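PDB 3IRV: cysteine hydrolase from Pseudomonas syringae pv. phaseolicola 1448A, which probably acts as a hydrolase of the isochorismatase-like cysteine hydrolase family, although its natural substrate is not established. Local coordinates for residues Pro17-Pro20 against Leu21-Ala24; Ser123-Asn127 against Thr128-Thr132; Thr198-Ala201 against Tyr202-Glu206; Thr209-Glu212 against Val213-Ile217. All blocks are in the same frame, centred on the assembly; numbering follows the deposited sequence. Where two conformers were deposited one is given.

Contact 1 (Pro17-Pro20 against Leu21-Ala24); sequences PINP and LRTA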
loop_
_atom_site.group_PDB
_atom_site.type_symbol
_atom_site.label_atom_id
_atom_site.label_comp_id
_atom_site.label_asym_id
_atom_site.label_seq_id
_atom_site.Cartn_x
_atom_site.Cartn_y
_atom_site.Cartn_z
ATOM N N PRO A 17 19.569 1.254 -12.158
ATOM C CA PRO A 17 20.264 1.996 -13.210
ATOM C C PRO A 17 19.257 2.572 -14.199
ATOM O O PRO A 17 18.341 1.873 -14.623
ATOM C CB PRO A 17 21.181 0.949 -13.843
ATOM C CG PRO A 17 20.592 -0.382 -13.503
ATOM C CD PRO A 17 19.713 -0.210 -12.276
ATOM N N ILE A 18 19.398 3.851 -14.531
ATOM C CA ILE A 18 18.435 4.549 -15.371
ATOM C C ILE A 18 18.768 4.431 -16.867
ATOM O O ILE A 18 19.831 4.861 -17.328
ATOM C CB ILE A 18 18.305 6.042 -14.938
ATOM C CG1 ILE A 18 17.685 6.149 -13.533
ATOM C CG2 ILE A 18 17.511 6.848 -15.938
ATOM C CD1 ILE A 18 16.201 6.400 -13.522
ATOM N N ASN A 19 17.858 3.807 -17.607
ATOM C CA ASN A 19 17.854 3.847 -19.063
ATOM C C ASN A 19 16.723 4.785 -19.449
ATOM O O ASN A 19 15.541 4.444 -19.265
ATOM C CB ASN A 19 17.591 2.445 -19.611
ATOM C CG ASN A 19 17.447 2.401 -21.128
ATOM O OD1 ASN A 19 17.377 3.427 -21.828
ATOM N ND2 ASN A 19 17.388 1.177 -21.649
ATOM N N PRO A 20 17.058 5.985 -19.975
ATOM C CA PRO A 20 16.002 6.976 -20.250
ATOM C C PRO A 20 14.861 6.465 -21.145
ATOM O O PRO A 20 13.703 6.830 -20.922
ATOM C CB PRO A 20 16.762 8.118 -20.933
ATOM C CG PRO A 20 18.179 7.958 -20.471
ATOM C CD PRO A 20 18.395 6.483 -20.355
ATOM N N LEU A 21 15.189 5.603 -22.122
ATOM C CA LEU A 21 14.210 5.017 -23.039
ATOM C C LEU A 21 13.182 4.132 -22.329
ATOM O O LEU A 21 12.074 3.903 -22.837
ATOM C CB LEU A 21 14.911 4.163 -24.110
ATOM C CG LEU A 21 15.979 4.787 -25.009
ATOM C CD1 LEU A 21 16.632 3.697 -25.873
ATOM C CD2 LEU A 21 15.385 5.886 -25.870
ATOM N N ARG A 22 13.571 3.622 -21.163
ATOM C CA ARG A 22 12.722 2.683 -20.453
ATOM C C ARG A 22 12.305 3.213 -19.074
ATOM O O ARG A 22 11.958 2.427 -18.187
ATOM C CB ARG A 22 13.419 1.320 -20.315
ATOM C CG ARG A 22 13.730 0.638 -21.659
ATOM C CD ARG A 22 14.067 -0.835 -21.467
ATOM N NE ARG A 22 12.879 -1.587 -21.072
ATOM C CZ ARG A 22 12.864 -2.885 -20.771
ATOM N NH1 ARG A 22 14.007 -3.584 -20.789
ATOM N NH2 ARG A 22 11.718 -3.475 -20.446
ATOM N N THR A 23 12.298 4.540 -18.942
ATOM C CA THR A 23 11.980 5.217 -17.683
ATOM C C THR A 23 10.837 6.215 -17.877
ATOM O O THR A 23 10.726 6.838 -18.941
ATOM C CB THR A 23 13.235 5.958 -17.168
ATOM O OG1 THR A 23 14.292 5.004 -17.031
ATOM C CG2 THR A 23 13.025 6.612 -15.788
ATOM N N ALA A 24 9.987 6.365 -16.855
ATOM C CA ALA A 24 9.016 7.445 -16.857
ATOM C C ALA A 24 8.986 8.108 -15.491
ATOM O O ALA A 24 9.225 7.459 -14.481
ATOM C CB ALA A 24 7.646 6.930 -17.160
HETATM O O HOH W 1 15.725 2.478 -16.391
#
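Asn19 and Thr23 meet at the backbone carbonyl of Asn19, which is the polar centre of the turn leading into strand 23-28. Thr23 OG1 donates to Asn19 O at 2.6 Å, and Arg22 N donates to the same oxygen at 2.9 Å with an N-H...O angle of 151°. The two donors come from opposite faces of the carbonyl plane and both stand well above it, so the oxygen is gripped from two sides. Thr23 can reach it because OG1 lies beside its own backbone N, anti to the carbonyl carbon (chi1 -57°), while CG2 is directed onto Ile18 CD1. A bridging water accepts from Asn19 N and donates to Pro17 O and Thr23 OG1, which ties the hydroxyl back to the incoming chain.

The Asn19 side chain folds over the turn. With chi1 at 175°, CG stands opposite the backbone N, and OD1 comes within 3.1 Å of Leu21 N in a weak hydrogen bond and within 3.4 Å of Leu21 CB. On the other branch, ND2 rests 3.7 Å from Arg22 CG, against the aliphatic part of that arginine, whose NE is bonded to Asp138 O. Pro20 faces away and packs on Val65 and on Ala220 of helix 210-220; Pro20 O takes a weak hydrogen bond from Thr23 N at 3.3 Å. Main-chain and side-chain donors thus share the acceptors of one tight turn, which implies that these local bonds probably help to fix it, together with the backbone pairing of Arg22 and Ala24 to strand 141-147.

Contact 2 (Ser123-Asn127 against Thr128-Thr132); sequences SGFHN and TDLDT. With PO4 (phosphate ion), chain C.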
loop_
_atom_site.group_PDB
_atom_site.type_symbol
_atom_site.label_atom_id
_atom_site.label_comp_id
_atom_site.label_asym_id
_atom_site.label_seq_id
_atom_site.Cartn_x
_atom_site.Cartn_y
_atom_site.Cartn_z
ATOM N N SER A 123 -4.548 4.423 -5.950
ATOM C CA SER A 123 -3.565 3.745 -6.785
ATOM C C SER A 123 -3.478 4.380 -8.156
ATOM O O SER A 123 -4.510 4.537 -8.831
ATOM C CB SER A 123 -3.996 2.306 -7.003
ATOM O OG SER A 123 -3.097 1.655 -7.873
ATOM N N GLY A 124 -2.253 4.662 -8.610
ATOM C CA GLY A 124 -2.087 5.114 -10.004
ATOM C C GLY A 124 -2.234 4.004 -11.025
ATOM O O GLY A 124 -2.362 4.290 -12.230
ATOM N N PHE A 125 -2.192 2.746 -10.556
ATOM C CA PHE A 125 -2.236 1.555 -11.437
ATOM C C PHE A 125 -3.585 0.852 -11.490
ATOM O O PHE A 125 -3.988 0.376 -12.556
ATOM C CB PHE A 125 -1.216 0.506 -10.993
ATOM C CG PHE A 125 0.171 0.788 -11.473
ATOM C CD1 PHE A 125 0.543 0.501 -12.782
ATOM C CD2 PHE A 125 1.102 1.391 -10.621
ATOM C CE1 PHE A 125 1.838 0.778 -13.236
ATOM C CE2 PHE A 125 2.391 1.694 -11.063
ATOM C CZ PHE A 125 2.780 1.372 -12.365
ATOM N N HIS A 126 -4.260 0.724 -10.351
ATOM C CA HIS A 126 -5.462 -0.118 -10.317
ATOM C C HIS A 126 -6.611 0.472 -11.144
ATOM O O HIS A 126 -7.097 1.572 -10.854
ATOM C CB HIS A 126 -5.935 -0.385 -8.888
ATOM C CG HIS A 126 -7.035 -1.404 -8.819
ATOM N ND1 HIS A 126 -6.797 -2.750 -8.956
ATOM C CD2 HIS A 126 -8.379 -1.272 -8.673
ATOM C CE1 HIS A 126 -7.943 -3.413 -8.874
ATOM N NE2 HIS A 126 -8.920 -2.540 -8.722
ATOM N N ASN A 127 -6.968 -0.251 -12.215
ATOM C CA ASN A 127 -8.089 0.116 -13.095
ATOM C C ASN A 127 -7.827 1.427 -13.827
ATOM O O ASN A 127 -8.772 2.167 -14.110
ATOM C CB ASN A 127 -9.419 0.263 -12.327
ATOM C CG ASN A 127 -9.953 -1.045 -11.820
ATOM O OD1 ASN A 127 -9.483 -2.100 -12.208
ATOM N ND2 ASN A 127 -10.954 -0.974 -10.930
ATOM N N THR A 128 -6.555 1.743 -14.095
ATOM C CA THR A 128 -6.252 2.976 -14.821
ATOM C C THR A 128 -5.522 2.691 -16.104
ATOM O O THR A 128 -5.049 1.571 -16.334
ATOM C CB THR A 128 -5.303 3.921 -14.055
ATOM O OG1 THR A 128 -3.958 3.401 -14.086
ATOM C CG2 THR A 128 -5.765 4.145 -12.643
ATOM N N ASP A 129 -5.376 3.737 -16.924
ATOM C CA ASP A 129 -4.605 3.627 -18.180
ATOM C C ASP A 129 -3.091 3.426 -17.992
ATOM O O ASP A 129 -2.379 3.204 -18.957
ATOM C CB ASP A 129 -4.775 4.920 -18.986
ATOM C CG ASP A 129 -6.157 5.094 -19.584
ATOM O OD1 ASP A 129 -7.036 4.206 -19.442
ATOM O OD2 ASP A 129 -6.374 6.164 -20.223
ATOM N N LEU A 130 -2.582 3.554 -16.755
ATOM C CA LEU A 130 -1.134 3.715 -16.567
ATOM C C LEU A 130 -0.319 2.531 -17.095
ATOM O O LEU A 130 0.683 2.737 -17.772
ATOM C CB LEU A 130 -0.817 3.954 -15.084
ATOM C CG LEU A 130 0.653 4.203 -14.762
ATOM C CD1 LEU A 130 1.194 5.396 -15.551
ATOM C CD2 LEU A 130 0.835 4.405 -13.249
ATOM N N ASP A 131 -0.759 1.301 -16.830
ATOM C CA ASP A 131 0.026 0.153 -17.261
ATOM C C ASP A 131 0.129 0.083 -18.786
ATOM O O ASP A 131 1.175 -0.297 -19.322
ATOM C CB ASP A 131 -0.555 -1.137 -16.693
ATOM C CG ASP A 131 0.420 -2.285 -16.762
ATOM O OD1 ASP A 131 1.535 -2.173 -16.205
ATOM O OD2 ASP A 131 0.070 -3.298 -17.397
ATOM N N THR A 132 -0.944 0.474 -19.474
ATOM C CA THR A 132 -0.916 0.491 -20.954
ATOM C C THR A 132 0.105 1.528 -21.441
ATOM O O THR A 132 0.969 1.225 -22.280
ATOM C CB THR A 132 -2.305 0.799 -21.521
ATOM O OG1 THR A 132 -3.218 -0.249 -21.165
ATOM C CG2 THR A 132 -2.261 0.990 -23.059
HETATM P P PO4 C . -3.682 -4.303 -7.898
HETATM O O1 PO4 C . -4.258 -3.544 -9.076
HETATM O O2 PO4 C . -2.231 -3.887 -7.724
HETATM O O3 PO4 C . -4.471 -3.950 -6.650
HETATM O O4 PO4 C . -3.745 -5.805 -8.093
HETATM O O HOH W 2 -2.925 0.403 -15.053
#
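Thr128 carries its OG1 between its own backbone N and carbonyl carbon (chi1 74°), and from there the hydroxyl donates to Gly124 O at 2.6 Å. Leu130 CG is anti to its backbone N (chi1 -177°), which carries the branch toward the Phe125 ring, and the turn at chi2 then sets CD2 over the ring centre. The CH-pi contact is nearly perpendicular: Leu130 CD2 lies 3.6 Å from the Phe125 ring centroid and only 8° off the ring normal. Leu130 CB also touches Gly124 O, at 3.3 Å.

The backbone makes a type II beta turn from Phe125 to Thr128, closed by Thr128 N donating to Phe125 O at 3.3 Å, and leads into helix 130-136. There Thr128 OG1 has a second role, accepting from Leu130 N at 3.0 Å in a capping bond, so one hydroxyl links the loop carbonyl to the first turn of the helix. A water reinforces the join by donating to Phe125 O and Thr128 O while accepting from Asp131 N. Upstream, Ser123 OG accepts from Phe125 N and from His126 N, forming an ST turn and an ST motif, and it is bonded in addition to Asp159 of helix 149-162.

The His126 side chain leaves segment 128-132 and packs on His162 of the second subunit. His126 ND1 donates to phosphate O1 at 2.7 Å, the oxygen lying at the ring edge and in its plane. The ion, probably from the crystallisation liquor, is also bonded by Arg163 and by His126 and Arg163 of the second subunit, while Ser123 N donates to His162 of that subunit.

Contact 3 (Thr198-Ala201 against Tyr202-Glu206); sequences TTIA and YEFGE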
loop_
_atom_site.group_PDB
_atom_site.type_symbol
_atom_site.label_atom_id
_atom_site.label_comp_id
_atom_site.label_asym_id
_atom_site.label_seq_id
_atom_site.Cartn_x
_atom_site.Cartn_y
_atom_site.Cartn_z
ATOM N N THR A 198 11.324 4.833 4.780
ATOM C CA THR A 198 12.058 3.680 5.327
ATOM C C THR A 198 11.420 2.373 4.789
ATOM O O THR A 198 12.116 1.453 4.305
ATOM C CB THR A 198 12.043 3.736 6.872
ATOM O OG1 THR A 198 12.775 4.903 7.304
ATOM C CG2 THR A 198 12.725 2.480 7.470
ATOM N N THR A 199 10.095 2.314 4.837
ATOM C CA THR A 199 9.367 1.154 4.323
ATOM C C THR A 199 9.626 0.940 2.836
ATOM O O THR A 199 9.923 -0.171 2.378
ATOM C CB THR A 199 7.865 1.334 4.576
ATOM O OG1 THR A 199 7.649 1.375 5.991
ATOM C CG2 THR A 199 7.040 0.168 3.987
ATOM N N ILE A 200 9.547 2.022 2.066
ATOM C CA ILE A 200 9.852 1.898 0.626
ATOM C C ILE A 200 11.272 1.372 0.388
ATOM O O ILE A 200 11.475 0.467 -0.436
ATOM C CB ILE A 200 9.629 3.217 -0.119
ATOM C CG1 ILE A 200 8.162 3.640 -0.011
ATOM C CG2 ILE A 200 10.128 3.109 -1.585
ATOM C CD1 ILE A 200 7.989 5.168 -0.256
ATOM N N ALA A 201 12.260 1.926 1.113
ATOM C CA ALA A 201 13.647 1.495 0.911
ATOM C C ALA A 201 13.893 0.023 1.335
ATOM O O ALA A 201 14.783 -0.644 0.806
ATOM C CB ALA A 201 14.572 2.423 1.675
ATOM N N TYR A 202 13.104 -0.466 2.290
ATOM C CA TYR A 202 13.311 -1.833 2.783
ATOM C C TYR A 202 12.485 -2.838 1.983
ATOM O O TYR A 202 12.878 -3.998 1.833
ATOM C CB TYR A 202 12.930 -1.915 4.263
ATOM C CG TYR A 202 13.571 -3.065 5.012
ATOM C CD1 TYR A 202 14.804 -2.899 5.658
ATOM C CD2 TYR A 202 12.934 -4.315 5.097
ATOM C CE1 TYR A 202 15.392 -3.966 6.367
ATOM C CE2 TYR A 202 13.509 -5.376 5.799
ATOM C CZ TYR A 202 14.737 -5.190 6.420
ATOM O OH TYR A 202 15.288 -6.257 7.102
ATOM N N GLU A 203 11.318 -2.403 1.495
ATOM C CA GLU A 203 10.333 -3.358 0.961
ATOM C C GLU A 203 10.007 -3.216 -0.531
ATOM O O GLU A 203 9.604 -4.214 -1.166
ATOM C CB GLU A 203 8.986 -3.227 1.691
ATOM C CG GLU A 203 9.012 -3.181 3.209
ATOM C CD GLU A 203 9.412 -4.490 3.871
ATOM O OE1 GLU A 203 9.698 -5.496 3.175
ATOM O OE2 GLU A 203 9.467 -4.498 5.123
ATOM N N PHE A 204 10.064 -1.996 -1.077
ATOM C CA PHE A 204 9.422 -1.771 -2.391
ATOM C C PHE A 204 10.323 -1.296 -3.523
ATOM O O PHE A 204 9.961 -1.485 -4.682
ATOM C CB PHE A 204 8.248 -0.769 -2.305
ATOM C CG PHE A 204 7.237 -1.076 -1.215
ATOM C CD1 PHE A 204 6.737 -2.372 -1.035
ATOM C CD2 PHE A 204 6.755 -0.052 -0.392
ATOM C CE1 PHE A 204 5.801 -2.651 -0.047
ATOM C CE2 PHE A 204 5.831 -0.320 0.609
ATOM C CZ PHE A 204 5.367 -1.625 0.791
ATOM N N GLY A 205 11.440 -0.640 -3.224
ATOM C CA GLY A 205 12.309 -0.180 -4.322
ATOM C C GLY A 205 13.416 0.736 -3.816
ATOM O O GLY A 205 13.952 0.507 -2.727
ATOM N N GLU A 206 13.742 1.748 -4.617
ATOM C CA GLU A 206 14.838 2.663 -4.289
ATOM C C GLU A 206 14.275 3.955 -3.700
ATOM O O GLU A 206 13.244 4.441 -4.156
ATOM C CB GLU A 206 15.624 3.043 -5.546
ATOM C CG GLU A 206 16.693 4.100 -5.258
ATOM C CD GLU A 206 17.621 4.410 -6.405
ATOM O OE1 GLU A 206 17.409 3.929 -7.554
ATOM O OE2 GLU A 206 18.606 5.143 -6.125
HETATM O O HOH W 3 16.188 0.343 -1.242
#
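The C-terminal end of helix 189-204 widens into a pi-type turn before the chain enters strand 206-208, and Ile200 O marks the change. It accepts from Phe204 N at 2.9 Å and from Gly205 N at 3.0 Å, with N-H...O angles of 156° and 154°. The two donors arrive from opposite faces of its carbonyl plane. Before it, Tyr202 N and Glu203 N make bent i to i+4 bonds to Thr198 O and Thr199 O, and Tyr202 N adds a weak bond to Thr199 O. Gly205 then leaves helical geometry with positive phi, and a water donates to both Ala201 O and Gly205 O, bridging the last turn.

Side chains pack beside this end. Thr199 and Phe204 run the same way, with Thr199 CG2 3.6 Å from Phe204 CE2, whereas Ile200 crosses Phe204 at about a right angle and sets Ile200 CG1 at the ring edge, 4.0 Å from Phe204 CD2. Phe204 also packs on Ile157 of helix 149-162. The bent Glu203 chain (chi2 -69°) sends its carboxylate to Tyr88 and Tyr179 of the second subunit. Because one carbonyl takes two N-H groups, the widened turn keeps both amides bonded in a buried setting as the helix gives way to the strand.

Contact 4 (Thr209-Glu212 against Val213-Ile217); sequences TTAE and VIRRI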
loop_
_atom_site.group_PDB
_atom_site.type_symbol
_atom_site.label_atom_id
_atom_site.label_comp_id
_atom_site.label_asym_id
_atom_site.label_seq_id
_atom_site.Cartn_x
_atom_site.Cartn_y
_atom_site.Cartn_z
ATOM N N THR A 209 17.337 11.132 -3.854
ATOM C CA THR A 209 16.914 12.534 -3.982
ATOM C C THR A 209 16.632 12.912 -5.424
ATOM O O THR A 209 17.154 12.286 -6.378
ATOM C CB THR A 209 17.977 13.518 -3.452
ATOM O OG1 THR A 209 19.170 13.357 -4.222
ATOM C CG2 THR A 209 18.262 13.234 -1.981
ATOM N N THR A 210 15.836 13.969 -5.583
ATOM C CA THR A 210 15.577 14.521 -6.908
ATOM C C THR A 210 16.876 14.863 -7.637
ATOM O O THR A 210 17.050 14.489 -8.803
ATOM C CB THR A 210 14.701 15.781 -6.819
ATOM O OG1 THR A 210 13.488 15.442 -6.153
ATOM C CG2 THR A 210 14.353 16.309 -8.200
ATOM N N ALA A 211 17.792 15.524 -6.924
ATOM C CA ALA A 211 19.075 15.937 -7.534
ATOM C C ALA A 211 19.857 14.741 -8.052
ATOM O O ALA A 211 20.385 14.774 -9.161
ATOM C CB ALA A 211 19.925 16.746 -6.556
ATOM N N GLU A 212 19.915 13.669 -7.261
ATOM C CA GLU A 212 20.663 12.495 -7.727
ATOM C C GLU A 212 19.990 11.809 -8.895
ATOM O O GLU A 212 20.672 11.369 -9.825
ATOM C CB GLU A 212 21.001 11.477 -6.626
ATOM C CG GLU A 212 21.346 10.031 -7.139
ATOM C CD GLU A 212 22.528 9.909 -8.163
ATOM O OE1 GLU A 212 23.313 10.865 -8.417
ATOM O OE2 GLU A 212 22.672 8.798 -8.723
ATOM N N VAL A 213 18.664 11.724 -8.894
ATOM C CA VAL A 213 18.016 11.125 -10.058
ATOM C C VAL A 213 18.185 11.950 -11.352
ATOM O O VAL A 213 18.363 11.386 -12.435
ATOM C CB VAL A 213 16.536 10.739 -9.748
ATOM C CG1 VAL A 213 15.556 11.795 -10.191
ATOM C CG2 VAL A 213 16.212 9.372 -10.370
ATOM N N ILE A 214 18.180 13.273 -11.221
ATOM C CA ILE A 214 18.443 14.173 -12.350
ATOM C C ILE A 214 19.853 13.931 -12.905
ATOM O O ILE A 214 20.034 13.809 -14.118
ATOM C CB ILE A 214 18.244 15.651 -11.937
ATOM C CG1 ILE A 214 16.742 15.941 -11.743
ATOM C CG2 ILE A 214 18.884 16.620 -12.959
ATOM C CD1 ILE A 214 16.433 17.319 -11.166
ATOM N N ARG A 215 20.835 13.808 -12.017
ATOM C CA ARG A 215 22.219 13.536 -12.433
ATOM C C ARG A 215 22.342 12.221 -13.175
ATOM O O ARG A 215 23.044 12.114 -14.191
ATOM C CB ARG A 215 23.129 13.523 -11.215
ATOM C CG ARG A 215 23.316 14.906 -10.661
ATOM C CD ARG A 215 24.488 14.995 -9.731
ATOM N NE ARG A 215 24.086 15.477 -8.414
ATOM C CZ ARG A 215 23.968 14.683 -7.350
ATOM N NH1 ARG A 215 24.250 13.368 -7.447
ATOM N NH2 ARG A 215 23.574 15.210 -6.193
ATOM N N ARG A 216 21.620 11.227 -12.666
ATOM C CA ARG A 216 21.614 9.893 -13.230
ATOM C C ARG A 216 20.956 9.887 -14.609
ATOM O O ARG A 216 21.410 9.184 -15.520
ATOM C CB ARG A 216 20.888 8.949 -12.273
ATOM C CG ARG A 216 21.463 7.571 -12.239
ATOM C CD ARG A 216 20.551 6.651 -11.462
ATOM N NE ARG A 216 20.747 6.766 -10.023
ATOM C CZ ARG A 216 19.946 6.223 -9.112
ATOM N NH1 ARG A 216 20.215 6.387 -7.824
ATOM N NH2 ARG A 216 18.875 5.526 -9.486
ATOM N N ILE A 217 19.900 10.694 -14.765
ATOM C CA ILE A 217 19.217 10.853 -16.050
ATOM C C ILE A 217 20.144 11.556 -17.064
ATOM O O ILE A 217 20.287 11.111 -18.216
ATOM C CB ILE A 217 17.897 11.667 -15.892
ATOM C CG1 ILE A 217 16.796 10.799 -15.256
ATOM C CG2 ILE A 217 17.413 12.226 -17.230
ATOM C CD1 ILE A 217 15.547 11.594 -14.830
HETATM O O HOH W 4 22.378 7.160 -6.199
#
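Salt bridges carry this contact: in the conformers given, for Glu212 and Arg216 were each modelled in two, Glu212 is at the centre of a network to Arg215 and Arg216. Glu212 CG lies anti to the backbone N (chi1 160°), and the bend at chi2 (57°) turns the carboxylate toward the next turn of the helix, where each oxygen meets a different arginine. Glu212 OE1 meets Arg215 NH1 at 2.8 Å. Glu212 OE2 accepts from Arg216 NE at 3.1 Å; it is approached on its anti side, 30° out of the carboxylate plane, but lies close to the guanidinium plane at its edge. A water donates to OE2 while accepting from Arg216 NH1. Arg215 itself bends at chi3, laying one guanidinium face over Ala211 O and Glu212 CA.

Hydrogen bonds of the backbone follow the i to i+4 pattern of helix 210-220, from Val213 N to Thr209 O at 3.0 Å through to Arg216 N to Glu212 O. At its start Thr209 is the N-cap: Thr209 OG1 accepts from Glu212 N at 3.1 Å.

Apolar contacts lie along another side of the helix. Thr210 CG2 touches Ile214 CD1 at 3.8 Å. Beyond the segment, Ile214 packs on helix 50-62, and Val213 on that helix and on strands 141-147 and 166-170.

Arg216 has a further acidic partner in Glu206. If the modelled conformers coexist, the carboxylate of Glu212, facing two guanidinium groups, would probably be stabilised in its charged form.

From the N terminus, contact 1 closes the turn that delivers the chain into strand 23-28 of the parallel sheet. Contact 2 follows strand 115-119, closing the loop into helix 130-136 beside the subunit interface. Contact 3 ends helix 189-204 and passes into strand 206-208; contact 4 then forms the first turns of helix 210-220. All four are local and lie in series, with none nested or crossed. Contacts 3 and 4 are joined by a salt bridge between Glu206 and Arg216, in the conformer of Arg216 given, while Ile18 of contact 1 packs on Arg216 and Ile217. Contacts 2 and 3 both reach the second subunit, their centres about 21 Å apart.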